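Local coordinates for KaiC domain-containing protein (Pyrococcus horikoshii, PDB 2ZTS), which binds ADP and magnesium and is probably an ATP-binding, KaiC-like member of the P-loop NTPases whose precise role is unknown, at residues C[139-144]-C[175-180]; C[31-36]-C[201-206]; C[126-131]-C[169-174]; C[156-161]-C[192-197]. One frame throughout, in Å; residues are numbered along the deposited sequence.

Interaction 1: residues C[139-144]-C[175-180]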
loop_
_atom_site.group_PDB
_atom_site.type_symbol
_atom_site.label_atom_id
_atom_site.label_comp_id
_atom_site.label_asym_id
_atom_site.label_seq_id
_atom_site.Cartn_x
_atom_site.Cartn_y
_atom_site.Cartn_z
ATOM N N LEU C 139 36.037 -8.439 -0.373
ATOM C CA LEU C 139 35.071 -9.082 0.530
ATOM C C LEU C 139 33.674 -9.080 -0.112
ATOM O O LEU C 139 33.298 -8.101 -0.718
ATOM C CB LEU C 139 35.048 -8.359 1.884
ATOM C CG LEU C 139 33.980 -8.838 2.890
ATOM C CD1 LEU C 139 34.115 -10.304 3.270
ATOM C CD2 LEU C 139 34.025 -7.930 4.146
ATOM N N VAL C 140 32.932 -10.154 0.024
ATOM C CA VAL C 140 31.536 -10.238 -0.442
ATOM C C VAL C 140 30.703 -10.784 0.708
ATOM O O VAL C 140 31.140 -11.703 1.377
ATOM C CB VAL C 140 31.407 -11.187 -1.643
ATOM C CG1 VAL C 140 29.972 -11.610 -1.875
ATOM C CG2 VAL C 140 31.961 -10.535 -2.888
ATOM N N ILE C 141 29.539 -10.191 0.951
ATOM C CA ILE C 141 28.530 -10.750 1.825
ATOM C C ILE C 141 27.294 -10.912 0.967
ATOM O O ILE C 141 26.641 -9.949 0.579
ATOM C CB ILE C 141 28.282 -9.854 3.060
ATOM C CG1 ILE C 141 29.643 -9.625 3.815
ATOM C CG2 ILE C 141 27.182 -10.455 3.952
ATOM C CD1 ILE C 141 29.539 -8.928 5.158
ATOM N N ASP C 142 27.048 -12.158 0.613
ATOM C CA ASP C 142 25.884 -12.577 -0.126
ATOM C C ASP C 142 25.046 -13.368 0.852
ATOM O O ASP C 142 25.326 -14.495 1.054
ATOM C CB ASP C 142 26.345 -13.456 -1.278
ATOM C CG ASP C 142 25.279 -13.681 -2.307
ATOM O OD1 ASP C 142 25.443 -14.667 -3.085
ATOM O OD2 ASP C 142 24.294 -12.887 -2.450
ATOM N N SER C 143 24.016 -12.804 1.475
ATOM C CA SER C 143 23.405 -11.550 1.138
ATOM C C SER C 143 22.872 -10.990 2.432
ATOM O O SER C 143 22.778 -11.697 3.456
ATOM C CB SER C 143 22.225 -11.828 0.205
ATOM O OG SER C 143 21.157 -12.439 0.949
ATOM N N ILE C 144 22.532 -9.706 2.412
ATOM C CA ILE C 144 21.859 -9.118 3.549
ATOM C C ILE C 144 20.500 -9.776 3.916
ATOM O O ILE C 144 20.229 -9.998 5.077
ATOM C CB ILE C 144 21.758 -7.585 3.351
ATOM C CG1 ILE C 144 23.169 -6.980 3.507
ATOM C CG2 ILE C 144 20.833 -6.957 4.334
ATOM C CD1 ILE C 144 23.179 -5.575 3.027
ATOM N N THR C 175 34.445 -3.942 -0.679
ATOM C CA THR C 175 33.377 -4.875 -0.378
ATOM C C THR C 175 32.171 -4.739 -1.297
ATOM O O THR C 175 31.759 -3.596 -1.562
ATOM C CB THR C 175 32.908 -4.575 1.040
ATOM O OG1 THR C 175 34.027 -4.714 1.931
ATOM C CG2 THR C 175 31.838 -5.620 1.552
ATOM N N ILE C 176 31.605 -5.880 -1.758
ATOM C CA ILE C 176 30.237 -5.950 -2.314
ATOM C C ILE C 176 29.279 -6.647 -1.314
ATOM O O ILE C 176 29.551 -7.745 -0.805
ATOM C CB ILE C 176 30.216 -6.670 -3.657
ATOM C CG1 ILE C 176 31.001 -5.861 -4.679
ATOM C CG2 ILE C 176 28.753 -6.921 -4.158
ATOM C CD1 ILE C 176 31.342 -6.625 -5.979
ATOM N N LEU C 177 28.173 -5.984 -1.018
ATOM C CA LEU C 177 27.057 -6.527 -0.247
ATOM C C LEU C 177 25.912 -6.653 -1.203
ATOM O O LEU C 177 25.651 -5.733 -1.995
ATOM C CB LEU C 177 26.603 -5.557 0.866
ATOM C CG LEU C 177 27.684 -4.972 1.782
ATOM C CD1 LEU C 177 27.146 -3.870 2.647
ATOM C CD2 LEU C 177 28.243 -6.088 2.650
ATOM N N THR C 178 25.203 -7.764 -1.136
ATOM C CA THR C 178 24.080 -7.987 -2.033
ATOM C C THR C 178 22.798 -7.885 -1.273
ATOM O O THR C 178 22.752 -8.274 -0.096
ATOM C CB THR C 178 24.162 -9.336 -2.719
ATOM O OG1 THR C 178 23.942 -10.388 -1.777
ATOM C CG2 THR C 178 25.582 -9.572 -3.263
ATOM N N THR C 179 21.777 -7.332 -1.926
ATOM C CA THR C 179 20.429 -7.352 -1.388
ATOM C C THR C 179 19.421 -7.525 -2.527
ATOM O O THR C 179 19.771 -7.422 -3.707
ATOM C CB THR C 179 20.171 -6.128 -0.537
ATOM O OG1 THR C 179 18.909 -6.247 0.139
ATOM C CG2 THR C 179 20.009 -4.898 -1.377
ATOM N N GLU C 180 18.182 -7.870 -2.178
ATOM C CA GLU C 180 17.206 -8.242 -3.194
ATOM C C GLU C 180 15.821 -7.633 -2.952
ATOM O O GLU C 180 15.201 -7.973 -1.945
ATOM C CB GLU C 180 17.126 -9.760 -3.226
ATOM C CG GLU C 180 16.199 -10.383 -4.291
ATOM C CD GLU C 180 16.434 -11.905 -4.452
ATOM O OE1 GLU C 180 17.597 -12.318 -4.800
ATOM O OE2 GLU C 180 15.443 -12.669 -4.248
#
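Asp142 and Thr178 meet at the nucleotide site, on neighbouring parallel strands of the RecA-like core. Strand 138-142 closes on Asp142, a position consistent with the Walker B aspartate, and helices 144-149 and 157-171 lead from it to strand 174-179 in a beta-alpha-beta connection. The backbones pair in parallel fashion: Ile176 N donates to Leu139 O at 3.0 Å, Ile141 N to Ile176 O and Thr178 N to Ile141 O. Thr178 OG1 sits between its own backbone N and carbonyl carbon (chi1 69°), and from there donates to Asp142 OD2 at 2.6 Å. The hydroxyl reaches this oxygen on its anti side, 18° out of the carboxylate plane. Asp142 OD1 bonds to the hydroxyl of Thr44, a magnesium ligand, so both carboxylate oxygens are held and the group's rotation is fixed. Asp142 belongs to the magnesium site seen in this protein, and its side chain lies about 4 Å from a bound magnesium ion. The peptide bond between Asp142 and Ser143 is cis, as in RecA after the equivalent aspartate. Ser143 then N-caps helix 144-149, its hydroxyl also bonding to Glu68, while its CB lies close against the Thr178 hydroxyl. The backbone pairing runs into the helix start, where Ile144 N donates to Thr178 O at 2.9 Å. On the sheet face carrying Leu139 and Thr175, Ile141 and Leu177 lie side by side, CB to CD2 3.8 Å. Leu177 is touched again through its CB, which lies 4.0 Å from Ile144 CD1.

Interaction 2: residues C[31-36]-C[201-206]; sequences TTVLLT and GVIVLD
Leu34 O receives the shortest hydrogen bond between the two strands, 2.8 Å from Ile203 N, and also takes a CA-H...O contact from Val202 CA. These are neighbouring parallel strands of the RecA-like sheet, and strand 32-36 leads straight into the P-loop that holds ADP. Leu34 N donates to Gly201 O at 2.9 Å from a position tilted 35° out of the carbonyl plane. Farther along, Ile203 O accepts from Thr36 N and Thr36 O from Leu205 N, both nearly straight bonds. At the opposite end the bond from Gly201 N to Thr32 O is weak, at 3.3 Å. On the face of Val33, Leu35 and Ile203, the side chains of Val33 and Ile203 meet tightly, CG1 to CD1 at 3.5 Å, and Phe27 touches both residues. Leu35 extends CG anti to its backbone N (chi1 177°), and chi2 of 65° then places its CD1 3.8 Å from Ile203 CG2. The other face carries Leu34, Thr36, Val202 and Val204. There the Thr36 hydroxyl bonds to Leu189 O, while Thr36 CG2 packs beside Val204 CG2 at 4.0 Å, the two side chains pointing the same way. Val202 is also touched by Thr39 of a neighbouring subunit. Leu205 packs on Thr41, an ADP-binding residue, and its CG meets Leu35 CD1 at 3.8 Å.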
loop_
_atom_site.group_PDB
_atom_site.type_symbol
_atom_site.label_atom_id
_atom_site.label_comp_id
_atom_site.label_asym_id
_atom_site.label_seq_id
_atom_site.Cartn_x
_atom_site.Cartn_y
_atom_site.Cartn_z
ATOM N N THR C 31 35.909 1.024 -0.659
ATOM C CA THR C 31 34.432 1.305 -0.813
ATOM C C THR C 31 33.556 0.100 -0.442
ATOM O O THR C 31 33.895 -1.007 -0.762
ATOM C CB THR C 31 34.090 1.612 -2.283
ATOM O OG1 THR C 31 34.944 2.611 -2.784
ATOM C CG2 THR C 31 32.735 2.262 -2.404
ATOM N N THR C 32 32.427 0.318 0.223
ATOM C CA THR C 32 31.348 -0.688 0.296
ATOM C C THR C 32 30.299 -0.440 -0.774
ATOM O O THR C 32 29.697 0.649 -0.800
ATOM C CB THR C 32 30.733 -0.603 1.633
ATOM O OG1 THR C 32 31.748 -0.923 2.573
ATOM C CG2 THR C 32 29.588 -1.718 1.840
ATOM N N VAL C 33 30.129 -1.391 -1.686
ATOM C CA VAL C 33 29.211 -1.311 -2.834
ATOM C C VAL C 33 28.033 -2.227 -2.583
ATOM O O VAL C 33 28.233 -3.402 -2.283
ATOM C CB VAL C 33 29.888 -1.768 -4.091
ATOM C CG1 VAL C 33 28.984 -1.636 -5.323
ATOM C CG2 VAL C 33 31.199 -0.927 -4.317
ATOM N N LEU C 34 26.830 -1.670 -2.694
ATOM C CA LEU C 34 25.581 -2.379 -2.617
ATOM C C LEU C 34 25.245 -2.792 -4.019
ATOM O O LEU C 34 25.068 -1.967 -4.921
ATOM C CB LEU C 34 24.467 -1.495 -2.047
ATOM C CG LEU C 34 23.173 -2.275 -1.769
ATOM C CD1 LEU C 34 23.313 -3.279 -0.613
ATOM C CD2 LEU C 34 22.010 -1.361 -1.524
ATOM N N LEU C 35 25.224 -4.104 -4.215
ATOM C CA LEU C 35 24.790 -4.728 -5.436
ATOM C C LEU C 35 23.319 -5.231 -5.201
ATOM O O LEU C 35 23.065 -6.128 -4.349
ATOM C CB LEU C 35 25.749 -5.848 -5.767
ATOM C CG LEU C 35 25.332 -6.629 -6.999
ATOM C CD1 LEU C 35 25.393 -5.751 -8.268
ATOM C CD2 LEU C 35 26.164 -7.842 -7.166
ATOM N N THR C 36 22.370 -4.638 -5.934
ATOM C CA THR C 36 20.931 -4.884 -5.730
ATOM C C THR C 36 20.238 -5.258 -7.037
ATOM O O THR C 36 20.702 -4.931 -8.105
ATOM C CB THR C 36 20.278 -3.666 -5.023
ATOM O OG1 THR C 36 18.888 -3.924 -4.734
ATOM C CG2 THR C 36 20.300 -2.374 -5.870
ATOM N N GLY C 201 28.664 3.085 -2.793
ATOM C CA GLY C 201 28.412 2.743 -4.194
ATOM C C GLY C 201 27.111 1.932 -4.284
ATOM O O GLY C 201 26.871 1.134 -3.382
ATOM N N VAL C 202 26.319 2.102 -5.355
ATOM C CA VAL C 202 25.157 1.228 -5.636
ATOM C C VAL C 202 25.079 0.830 -7.101
ATOM O O VAL C 202 25.129 1.691 -7.991
ATOM C CB VAL C 202 23.832 1.912 -5.273
ATOM C CG1 VAL C 202 22.657 1.020 -5.594
ATOM C CG2 VAL C 202 23.852 2.327 -3.831
ATOM N N ILE C 203 24.994 -0.465 -7.336
ATOM C CA ILE C 203 24.876 -1.054 -8.648
ATOM C C ILE C 203 23.548 -1.825 -8.683
ATOM O O ILE C 203 23.308 -2.675 -7.813
ATOM C CB ILE C 203 26.065 -2.045 -8.923
ATOM C CG1 ILE C 203 27.393 -1.288 -8.827
ATOM C CG2 ILE C 203 25.916 -2.598 -10.320
ATOM C CD1 ILE C 203 28.591 -2.177 -8.718
ATOM N N VAL C 204 22.746 -1.549 -9.713
ATOM C CA VAL C 204 21.492 -2.262 -9.975
ATOM C C VAL C 204 21.616 -3.202 -11.154
ATOM O O VAL C 204 22.052 -2.817 -12.209
ATOM C CB VAL C 204 20.333 -1.271 -10.257
ATOM C CG1 VAL C 204 18.977 -1.993 -10.407
ATOM C CG2 VAL C 204 20.298 -0.212 -9.197
ATOM N N LEU C 205 21.229 -4.438 -10.948
ATOM C CA LEU C 205 21.073 -5.449 -11.954
ATOM C C LEU C 205 19.599 -5.641 -12.145
ATOM O O LEU C 205 18.871 -5.776 -11.183
ATOM C CB LEU C 205 21.662 -6.759 -11.467
ATOM C CG LEU C 205 23.145 -6.821 -11.111
ATOM C CD1 LEU C 205 23.651 -8.239 -11.039
ATOM C CD2 LEU C 205 23.996 -6.037 -12.070
ATOM N N ASP C 206 19.163 -5.690 -13.384
ATOM C CA ASP C 206 17.741 -5.747 -13.710
ATOM C C ASP C 206 17.517 -6.654 -14.929
ATOM O O ASP C 206 18.472 -7.008 -15.648
ATOM C CB ASP C 206 17.224 -4.349 -14.061
ATOM C CG ASP C 206 15.756 -4.154 -13.686
ATOM O OD1 ASP C 206 15.108 -5.134 -13.204
ATOM O OD2 ASP C 206 15.181 -3.039 -13.847
#

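Interaction 3: residues C[126-131]-C[169-174]; sequences YIYRVV and LEMGVT
Tyr128 and selenomethionine Met171 lie alongside with their side chains running opposite ways, joining two helices that pack on one side of the RecA-like alpha/beta sheet. Helix 120-134 supplies the tyrosine, and the C-terminal end of helix 157-171 supplies Met171. The approach to the ring is oblique: Met171 CG comes within 3.5 Å of Tyr128 CD2, and the selenium lies 5.2 Å from the ring centroid, 65° off its normal. This is a Met-aromatic contact in which the selenium stands well away from the ring axis. Met171 CG lies anti to the carbonyl carbon (chi1 -73°), and the next torsion extends the chain, so that SE reaches the backbone of helix 120-134, 3.8 Å from Tyr128 CA. The Val131 side chain crosses Met171 at a slant, with its CB and both methyl groups near SE; CB is 3.8 Å away. No hydrogen bond joins the segments, and the contact rests on packing. Leu139 of the sheet lies beneath, touched by Ile127, Met171 and Val173. Past Met171 the chain leaves the helix at Gly172, whose phi is positive, and turns toward strand 174-179. In this turn the Val173 side chain passes that of Val131 in the opposite sense, CG1 to CG1 at 3.9 Å.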
loop_
_atom_site.group_PDB
_atom_site.type_symbol
_atom_site.label_atom_id
_atom_site.label_comp_id
_atom_site.label_asym_id
_atom_site.label_seq_id
_atom_site.Cartn_x
_atom_site.Cartn_y
_atom_site.Cartn_z
ATOM N N TYR C 126 34.178 -13.461 13.123
ATOM C CA TYR C 126 34.793 -14.497 12.259
ATOM C C TYR C 126 35.154 -13.962 10.861
ATOM O O TYR C 126 36.194 -14.301 10.316
ATOM C CB TYR C 126 33.957 -15.781 12.215
ATOM C CG TYR C 126 34.700 -16.904 11.577
ATOM C CD1 TYR C 126 34.312 -17.422 10.306
ATOM C CD2 TYR C 126 35.850 -17.439 12.208
ATOM C CE1 TYR C 126 35.035 -18.442 9.701
ATOM C CE2 TYR C 126 36.593 -18.460 11.609
ATOM C CZ TYR C 126 36.192 -18.981 10.397
ATOM O OH TYR C 126 36.974 -19.977 9.845
ATOM N N ILE C 127 34.323 -13.111 10.268
ATOM C CA ILE C 127 34.687 -12.490 8.999
ATOM C C ILE C 127 35.927 -11.611 9.170
ATOM O O ILE C 127 36.793 -11.586 8.322
ATOM C CB ILE C 127 33.574 -11.593 8.481
ATOM C CG1 ILE C 127 32.291 -12.407 8.215
ATOM C CG2 ILE C 127 34.065 -10.863 7.250
ATOM C CD1 ILE C 127 31.042 -11.579 8.178
ATOM N N TYR C 128 35.989 -10.857 10.254
ATOM C CA TYR C 128 37.141 -10.009 10.510
ATOM C C TYR C 128 38.436 -10.899 10.625
ATOM O O TYR C 128 39.444 -10.676 9.957
ATOM C CB TYR C 128 36.871 -9.191 11.778
ATOM C CG TYR C 128 38.018 -8.330 12.221
ATOM C CD1 TYR C 128 38.948 -8.819 13.128
ATOM C CD2 TYR C 128 38.175 -7.031 11.740
ATOM C CE1 TYR C 128 40.007 -8.065 13.512
ATOM C CE2 TYR C 128 39.249 -6.235 12.147
ATOM C CZ TYR C 128 40.154 -6.770 13.044
ATOM O OH TYR C 128 41.229 -6.052 13.484
ATOM N N ARG C 129 38.345 -11.954 11.407
ATOM C CA ARG C 129 39.475 -12.883 11.575
ATOM C C ARG C 129 39.928 -13.437 10.262
ATOM O O ARG C 129 41.113 -13.514 9.986
ATOM C CB ARG C 129 39.088 -14.011 12.520
ATOM C CG ARG C 129 40.127 -15.109 12.580
ATOM C CD ARG C 129 39.736 -16.263 13.484
ATOM N NE ARG C 129 40.802 -17.248 13.489
ATOM C CZ ARG C 129 40.680 -18.498 13.924
ATOM N NH1 ARG C 129 41.727 -19.327 13.882
ATOM N NH2 ARG C 129 39.530 -18.914 14.404
ATOM N N VAL C 130 39.000 -13.815 9.406
ATOM C CA VAL C 130 39.373 -14.453 8.153
ATOM C C VAL C 130 39.932 -13.416 7.139
ATOM O O VAL C 130 40.890 -13.713 6.375
ATOM C CB VAL C 130 38.161 -15.215 7.525
ATOM C CG1 VAL C 130 38.478 -15.722 6.119
ATOM C CG2 VAL C 130 37.763 -16.350 8.393
ATOM N N VAL C 131 39.344 -12.214 7.121
ATOM C CA VAL C 131 39.883 -11.148 6.280
ATOM C C VAL C 131 41.353 -10.905 6.651
ATOM O O VAL C 131 42.210 -10.825 5.777
ATOM C CB VAL C 131 39.038 -9.852 6.388
ATOM C CG1 VAL C 131 39.851 -8.582 5.971
ATOM C CG2 VAL C 131 37.794 -9.980 5.507
ATOM N N LEU C 169 34.361 -0.345 7.970
ATOM C CA LEU C 169 35.161 0.857 8.070
ATOM C C LEU C 169 36.549 0.512 8.692
ATOM O O LEU C 169 37.584 0.957 8.212
ATOM C CB LEU C 169 34.397 1.915 8.936
ATOM C CG LEU C 169 33.479 2.978 8.260
ATOM C CD1 LEU C 169 32.756 2.466 7.013
ATOM C CD2 LEU C 169 32.442 3.629 9.248
ATOM N N GLU C 170 36.546 -0.332 9.709
ATOM C CA GLU C 170 37.789 -0.733 10.386
ATOM C C GLU C 170 38.671 -1.539 9.476
ATOM O O GLU C 170 39.880 -1.325 9.454
ATOM C CB GLU C 170 37.496 -1.606 11.591
ATOM C CG GLU C 170 37.873 -1.022 12.924
ATOM C CD GLU C 170 37.143 -1.764 14.012
ATOM O OE1 GLU C 170 35.993 -1.342 14.367
ATOM O OE2 GLU C 170 37.698 -2.797 14.463
HETATM N N MSE C 171 38.085 -2.453 8.715
HETATM C CA MSE C 171 38.875 -3.343 7.889
HETATM C C MSE C 171 39.377 -2.634 6.643
HETATM O O MSE C 171 40.407 -3.006 6.094
HETATM C CB MSE C 171 38.075 -4.552 7.479
HETATM C CG MSE C 171 37.864 -5.521 8.594
HETATM SE SE MSE C 171 36.857 -7.166 8.009
HETATM C CE MSE C 171 35.337 -6.358 6.978
ATOM N N GLY C 172 38.675 -1.611 6.182
ATOM C CA GLY C 172 39.101 -0.932 4.977
ATOM C C GLY C 172 39.276 -1.785 3.732
ATOM O O GLY C 172 40.119 -1.439 2.913
ATOM N N VAL C 173 38.514 -2.885 3.560
ATOM C CA VAL C 173 38.599 -3.673 2.304
ATOM C C VAL C 173 37.571 -3.183 1.274
ATOM O O VAL C 173 36.794 -2.327 1.536
ATOM C CB VAL C 173 38.526 -5.210 2.507
ATOM C CG1 VAL C 173 39.729 -5.667 3.344
ATOM C CG2 VAL C 173 37.208 -5.679 3.178
ATOM N N THR C 174 37.671 -3.644 0.051
ATOM C CA THR C 174 36.725 -3.214 -0.954
ATOM C C THR C 174 35.690 -4.300 -0.970
ATOM O O THR C 174 36.032 -5.435 -1.216
ATOM C CB THR C 174 37.396 -3.142 -2.296
ATOM O OG1 THR C 174 38.453 -2.165 -2.295
ATOM C CG2 THR C 174 36.368 -2.702 -3.378
#

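Interaction 4: residues C[156-161]-C[192-197]; sequences KIREVL and YGIEEF
Ile157 and Tyr192 form a CH-pi contact between the start of helix 157-171 and the loop that follows strand 174-179. The two side chains cross at about a right angle. Ile157 CG2 lies over one face of the phenol ring, 4.0 Å from its centroid and 16° off the normal, displaced toward the rim so that Tyr192 CG is its closest atom. The Tyr192 hydroxyl bonds to Glu154, just ahead of the helix, which holds the hydroxyl end of the ring.

In the apolar packing, Ile194 lies against the helix with two branches: its CD1 meets Arg158 CB, next to Ile157, at 3.8 Å, and its CG2 meets Leu161 CD1, a turn further on, also at 3.8 Å. The same Leu161 methyl touches Glu195 CG.

No hydrogen bond crosses the contact; the polar groups act within each segment or beyond it. The buried Glu195 carboxylate folds back on its own loop: OE1 accepts from Ile194 N at 3.2 Å, nearly along its C-O axis, and Tyr192 N adds a weak bond to each of the two carboxylate oxygens. Glu195 OE2 bonds to Thr179 OG1, tying the loop to the strand before it. On the helix, Lys156 NZ makes a salt bridge to Glu159 OE2 at 3.2 Å, from above the carboxylate plane. Arg158 instead sends its guanidinium to the carbonyls of Leu149, Leu151 and Glu152 of a neighbouring subunit.

The contact thus lies at a subunit interface, with helix 144-149 against Ile157, Leu161, Tyr192 and Glu195, and the loop running on to strand 201-209.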
loop_
_atom_site.group_PDB
_atom_site.type_symbol
_atom_site.label_atom_id
_atom_site.label_comp_id
_atom_site.label_asym_id
_atom_site.label_seq_id
_atom_site.Cartn_x
_atom_site.Cartn_y
_atom_site.Cartn_z
ATOM N N LYS C 156 15.544 -6.533 13.131
ATOM C CA LYS C 156 16.821 -6.189 13.770
ATOM C C LYS C 156 17.982 -6.139 12.788
ATOM O O LYS C 156 19.095 -5.868 13.156
ATOM C CB LYS C 156 17.175 -7.161 14.912
ATOM C CG LYS C 156 16.047 -7.412 15.982
ATOM C CD LYS C 156 15.731 -6.195 16.859
ATOM C CE LYS C 156 16.104 -6.393 18.310
ATOM N NZ LYS C 156 16.682 -5.070 18.863
ATOM N N ILE C 157 17.720 -6.407 11.513
ATOM C CA ILE C 157 18.666 -6.184 10.488
ATOM C C ILE C 157 19.148 -4.746 10.553
ATOM O O ILE C 157 20.287 -4.461 10.229
ATOM C CB ILE C 157 18.052 -6.525 9.100
ATOM C CG1 ILE C 157 19.147 -6.617 8.014
ATOM C CG2 ILE C 157 16.986 -5.504 8.726
ATOM C CD1 ILE C 157 20.347 -7.543 8.269
ATOM N N ARG C 158 18.294 -3.842 11.014
ATOM C CA ARG C 158 18.689 -2.453 11.184
ATOM C C ARG C 158 19.964 -2.356 12.087
ATOM O O ARG C 158 20.984 -1.836 11.666
ATOM C CB ARG C 158 17.541 -1.676 11.774
ATOM C CG ARG C 158 17.848 -0.233 12.025
ATOM C CD ARG C 158 16.603 0.621 12.276
ATOM N NE ARG C 158 15.978 0.282 13.546
ATOM C CZ ARG C 158 16.170 0.914 14.696
ATOM N NH1 ARG C 158 16.990 1.965 14.764
ATOM N NH2 ARG C 158 15.535 0.501 15.788
ATOM N N GLU C 159 19.898 -2.951 13.286
ATOM C CA GLU C 159 20.994 -2.915 14.273
ATOM C C GLU C 159 22.161 -3.703 13.769
ATOM O O GLU C 159 23.299 -3.273 13.876
ATOM C CB GLU C 159 20.494 -3.420 15.638
ATOM C CG GLU C 159 19.578 -2.425 16.365
ATOM C CD GLU C 159 18.064 -2.702 16.128
ATOM O OE1 GLU C 159 17.643 -3.135 14.991
ATOM O OE2 GLU C 159 17.274 -2.474 17.086
ATOM N N VAL C 160 21.887 -4.826 13.094
ATOM C CA VAL C 160 22.948 -5.630 12.503
ATOM C C VAL C 160 23.685 -4.873 11.397
ATOM O O VAL C 160 24.929 -4.911 11.311
ATOM C CB VAL C 160 22.430 -6.981 12.016
ATOM C CG1 VAL C 160 23.487 -7.762 11.322
ATOM C CG2 VAL C 160 21.814 -7.820 13.202
ATOM N N LEU C 161 22.957 -4.123 10.584
ATOM C CA LEU C 161 23.626 -3.326 9.544
ATOM C C LEU C 161 24.555 -2.236 10.106
ATOM O O LEU C 161 25.650 -2.015 9.567
ATOM C CB LEU C 161 22.624 -2.768 8.565
ATOM C CG LEU C 161 22.070 -3.848 7.592
ATOM C CD1 LEU C 161 20.809 -3.411 6.856
ATOM C CD2 LEU C 161 23.114 -4.231 6.568
ATOM N N TYR C 192 15.186 -3.698 2.596
ATOM C CA TYR C 192 14.819 -3.122 3.924
ATOM C C TYR C 192 14.745 -1.595 3.991
ATOM O O TYR C 192 14.144 -1.041 4.900
ATOM C CB TYR C 192 15.732 -3.676 5.062
ATOM C CG TYR C 192 15.546 -5.143 5.200
ATOM C CD1 TYR C 192 14.328 -5.677 5.632
ATOM C CD2 TYR C 192 16.548 -6.005 4.860
ATOM C CE1 TYR C 192 14.143 -7.094 5.710
ATOM C CE2 TYR C 192 16.375 -7.374 4.898
ATOM C CZ TYR C 192 15.173 -7.916 5.334
ATOM O OH TYR C 192 15.085 -9.292 5.372
ATOM N N GLY C 193 15.325 -0.919 3.012
ATOM C CA GLY C 193 15.368 0.558 3.016
ATOM C C GLY C 193 16.504 1.109 3.837
ATOM O O GLY C 193 16.517 2.306 4.152
ATOM N N ILE C 194 17.455 0.248 4.187
ATOM C CA ILE C 194 18.533 0.591 5.138
ATOM C C ILE C 194 19.913 0.325 4.497
ATOM O O ILE C 194 20.873 1.010 4.766
ATOM C CB ILE C 194 18.361 -0.250 6.422
ATOM C CG1 ILE C 194 16.979 0.004 7.074
ATOM C CG2 ILE C 194 19.429 0.044 7.376
ATOM C CD1 ILE C 194 16.589 -1.005 8.177
ATOM N N GLU C 195 19.990 -0.743 3.706
ATOM C CA GLU C 195 21.222 -1.225 3.162
ATOM C C GLU C 195 22.028 -0.105 2.476
ATOM O O GLU C 195 23.256 -0.083 2.570
ATOM C CB GLU C 195 20.924 -2.341 2.153
ATOM C CG GLU C 195 20.297 -3.577 2.753
ATOM C CD GLU C 195 18.768 -3.615 2.623
ATOM O OE1 GLU C 195 18.116 -2.718 3.184
ATOM O OE2 GLU C 195 18.257 -4.509 1.897
ATOM N N GLU C 196 21.349 0.738 1.694
ATOM C CA GLU C 196 21.998 1.854 0.973
ATOM C C GLU C 196 22.659 2.914 1.882
ATOM O O GLU C 196 23.583 3.613 1.444
ATOM C CB GLU C 196 20.975 2.543 0.062
ATOM C CG GLU C 196 19.736 3.020 0.792
ATOM C CD GLU C 196 18.541 2.067 0.712
ATOM O OE1 GLU C 196 18.653 0.844 0.958
ATOM O OE2 GLU C 196 17.448 2.558 0.503
ATOM N N PHE C 197 22.211 3.039 3.131
ATOM C CA PHE C 197 22.865 3.921 4.086
ATOM C C PHE C 197 24.243 3.457 4.609
ATOM O O PHE C 197 24.868 4.210 5.351
ATOM C CB PHE C 197 21.936 4.240 5.264
ATOM C CG PHE C 197 20.729 4.991 4.844
ATOM C CD1 PHE C 197 20.793 6.366 4.672
ATOM C CD2 PHE C 197 19.574 4.317 4.496
ATOM C CE1 PHE C 197 19.712 7.049 4.220
ATOM C CE2 PHE C 197 18.477 5.000 4.059
ATOM C CZ PHE C 197 18.530 6.351 3.909
#

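From the N terminus, strand 32-36 comes first, but its partner 201-206 arrives only 165 residues later. Interaction 2 therefore closes a long loop in which the other three contacts are nested. Within it, helix 120-134, strand 138-142 and helix 157-171 open interactions 3, 1 and 4. These three cross one another, because their second segments follow in the same order: 169-174, 175-180 and 192-197. Helix 157-171 serves interaction 4 at its start and interaction 3 at its end. Strand 174-179 lies between strands 138-142 and 32-36, joining interactions 1 and 2 in one sheet. Leu139 packs against interaction 3, and Ile144 and Thr179 meet interaction 4.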